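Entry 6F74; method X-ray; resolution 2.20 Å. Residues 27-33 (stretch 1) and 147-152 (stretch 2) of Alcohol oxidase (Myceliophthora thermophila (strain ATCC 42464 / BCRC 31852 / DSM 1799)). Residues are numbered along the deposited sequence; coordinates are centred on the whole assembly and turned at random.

Stretch 1, residues 27-33: TPKCRCT
Stretch 2 (147-152) QHNIRL

Two irregular segments of one chain, at least 116 residues apart in sequence wherever they touch, lie against each other and bury about 300 Å² in total. Stretch 1 is extended from Cys 30 to Thr 33, with phi/psi of -108/139, -68/148, -76/141 and -127/164, after Lys 29 at -75/-29. Its partner leaves a helix and crosses beside it, Cys 32 and Ile 150 being nearest in register, with CA atoms 5.3 Å apart.

Gln 147 is still helical (phi/psi -61/-45), with chi1 and chi2 both t, and its exposed side chain takes no part in the contact. His 148, at -97/14, is the first residue to depart from helical angles. Its ring (chi1 m, chi2 -83°) ends away from stretch 1, so its contribution comes from the backbone: the carbonyl O of His 148 lies 4.0 Å from CB of Cys 32. Cys 32 is buried, with 54 Å² covered by stretch 2; its CA-to-CB bond points toward that stretch, chi1 is t (-167°), and the short side chain is bonded covalently elsewhere in the structure.

Asn 149 is the centre of the interface, with 95 Å² covered by stretch 1. It adopts the left-handed conformation, phi/psi 50/45, which asparagine tolerates better than most residues. The backbone O of Asn 149 accepts a hydrogen bond from N of Cys 32 at 2.8 Å, with an angle of 160° at the hydrogen, and also lies 3.4 Å from CA of Arg 31 in a CA-H...O contact. The side chain starts sideways, but with chi1 t (175°) and chi2 at 47° its end comes nearer to stretch 1. There ND2 of Asn 149 donates to O of Cys 30 at 2.9 Å, nearly straight at 164°, and packs 3.6 Å from CG of Pro 28, a C-gamma-endo proline whose CA-to-CB bond is directed toward stretch 2. An amide suits this place because it also offers an acceptor: OD1 of Asn 149 receives a hydrogen bond from water 1 at 3.0 Å. The same water donates to O of Pro 28 at 2.7 Å and accepts from NH1 of Arg 31 at 2.9 Å, tying three residues together.

Ile 150 returns to an extended backbone, -106/139. With chi1 m and chi2 t, its CA-to-CB bond points away from stretch 1. CA of Ile 150 is 4.2 Å from O of Cys 32.

Arg 151 (-64/125) is buried, with chi1 to chi3 all t, and its extended side chain leads away to hydrogen bonds elsewhere in the structure. What remains beside stretch 1 is its base: CB of Arg 151 packs 4.0 Å from CG of Arg 31, an aliphatic contact. Arg 31 folds with chi1 m, chi2 p and chi3 t, bringing its NH1 to water 1. Water 2 makes the other bridge, donating to O of Cys 32 at 2.7 Å and accepting from N of Arg 151 at 3.1 Å.

Leu 152 enters a strand at -94/124; its buried side chain, chi1 t and chi2 p, leads away, and the contact ends.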

# COMPACT_ATOMS: atom_id res chain seq x y z
N THR A 27 -20.38 9.15 28.07
CA THR A 27 -19.45 7.98 27.77
C THR A 27 -18.06 8.56 27.35
O THR A 27 -18.03 9.69 26.89
CB THR A 27 -20.10 6.88 26.83
OG1 THR A 27 -19.82 7.07 25.42
CG2 THR A 27 -21.62 6.71 27.12
N PRO A 28 -16.94 7.89 27.76
CA PRO A 28 -15.72 8.67 27.76
C PRO A 28 -15.20 8.97 26.35
O PRO A 28 -15.30 8.15 25.44
CB PRO A 28 -14.75 7.82 28.56
CG PRO A 28 -15.29 6.42 28.54
CD PRO A 28 -16.72 6.49 28.15
N LYS A 29 -14.66 10.17 26.21
CA LYS A 29 -14.16 10.63 24.92
C LYS A 29 -12.85 9.97 24.54
O LYS A 29 -12.62 9.75 23.33
CB LYS A 29 -14.07 12.15 24.91
CG LYS A 29 -15.44 12.77 24.65
CD LYS A 29 -15.50 14.27 24.93
CE LYS A 29 -15.86 15.06 23.69
NZ LYS A 29 -16.23 16.43 24.08
N CYS A 30 -12.04 9.59 25.55
CA CYS A 30 -10.74 9.01 25.31
C CYS A 30 -10.72 7.53 25.62
O CYS A 30 -11.26 7.09 26.65
CB CYS A 30 -9.68 9.71 26.16
SG CYS A 30 -9.62 11.50 25.88
N ARG A 31 -10.06 6.77 24.77
CA ARG A 31 -9.77 5.39 25.06
C ARG A 31 -8.78 5.27 26.22
O ARG A 31 -7.91 6.14 26.42
CB ARG A 31 -9.22 4.68 23.80
CG ARG A 31 -10.27 4.33 22.74
CD ARG A 31 -10.78 5.52 21.95
NE ARG A 31 -11.53 5.10 20.75
CZ ARG A 31 -12.83 5.30 20.50
NH1 ARG A 31 -13.63 5.92 21.35
NH2 ARG A 31 -13.34 4.86 19.36
N CYS A 32 -8.94 4.19 26.98
CA CYS A 32 -8.05 3.83 28.08
C CYS A 32 -6.73 3.24 27.59
O CYS A 32 -6.71 2.45 26.65
CB CYS A 32 -8.76 2.82 29.00
SG CYS A 32 -7.95 2.59 30.57
N THR A 33 -5.63 3.60 28.26
CA THR A 33 -4.28 3.17 27.88
C THR A 33 -3.56 2.55 29.05
O THR A 33 -4.01 2.67 30.17
CB THR A 33 -3.48 4.37 27.32
OG1 THR A 33 -3.43 5.43 28.28
CG2 THR A 33 -4.16 4.88 26.04
N GLN A 147 -15.79 -3.27 25.58
CA GLN A 147 -16.14 -3.37 26.99
C GLN A 147 -15.18 -2.57 27.89
O GLN A 147 -15.66 -1.84 28.78
CB GLN A 147 -16.14 -4.83 27.44
CG GLN A 147 -16.68 -5.00 28.86
CD GLN A 147 -16.64 -6.40 29.34
OE1 GLN A 147 -16.31 -7.30 28.60
NE2 GLN A 147 -17.01 -6.59 30.60
N HIS A 148 -13.87 -2.68 27.64
CA HIS A 148 -12.89 -1.98 28.44
C HIS A 148 -12.42 -0.65 27.85
O HIS A 148 -11.45 -0.06 28.34
CB HIS A 148 -11.72 -2.89 28.82
CG HIS A 148 -12.15 -4.14 29.53
ND1 HIS A 148 -12.40 -4.20 30.89
CD2 HIS A 148 -12.38 -5.38 29.04
CE1 HIS A 148 -12.74 -5.44 31.21
NE2 HIS A 148 -12.71 -6.18 30.12
N ASN A 149 -13.15 -0.16 26.84
CA ASN A 149 -12.87 1.10 26.16
C ASN A 149 -11.41 1.22 25.74
O ASN A 149 -10.75 2.26 25.97
CB ASN A 149 -13.34 2.26 27.06
CG ASN A 149 -12.99 3.62 26.50
OD1 ASN A 149 -13.21 3.90 25.32
ND2 ASN A 149 -12.45 4.49 27.35
N ILE A 150 -10.90 0.15 25.17
CA ILE A 150 -9.52 0.06 24.73
C ILE A 150 -9.55 0.17 23.21
O ILE A 150 -10.39 -0.49 22.54
CB ILE A 150 -8.88 -1.28 25.16
CG1 ILE A 150 -8.80 -1.38 26.68
CG2 ILE A 150 -7.49 -1.46 24.55
CD1 ILE A 150 -8.04 -2.60 27.19
N ARG A 151 -8.59 0.92 22.66
CA ARG A 151 -8.49 1.15 21.23
C ARG A 151 -8.21 -0.15 20.48
O ARG A 151 -7.24 -0.87 20.81
CB ARG A 151 -7.39 2.18 20.90
CG ARG A 151 -7.16 2.38 19.41
CD ARG A 151 -6.08 3.36 19.08
NE ARG A 151 -5.90 3.47 17.63
CZ ARG A 151 -5.06 4.32 17.03
NH1 ARG A 151 -4.31 5.16 17.75
NH2 ARG A 151 -4.95 4.34 15.68
N LEU A 152 -9.06 -0.46 19.51
CA LEU A 152 -8.88 -1.68 18.71
C LEU A 152 -8.10 -1.34 17.46
O LEU A 152 -8.52 -0.49 16.68
CB LEU A 152 -10.22 -2.33 18.34
CG LEU A 152 -10.12 -3.66 17.57
CD1 LEU A 152 -9.57 -4.75 18.46
CD2 LEU A 152 -11.48 -4.06 17.06
O HOH W 1 -13.42 6.67 24.14
O HOH W 2 -6.23 2.44 23.98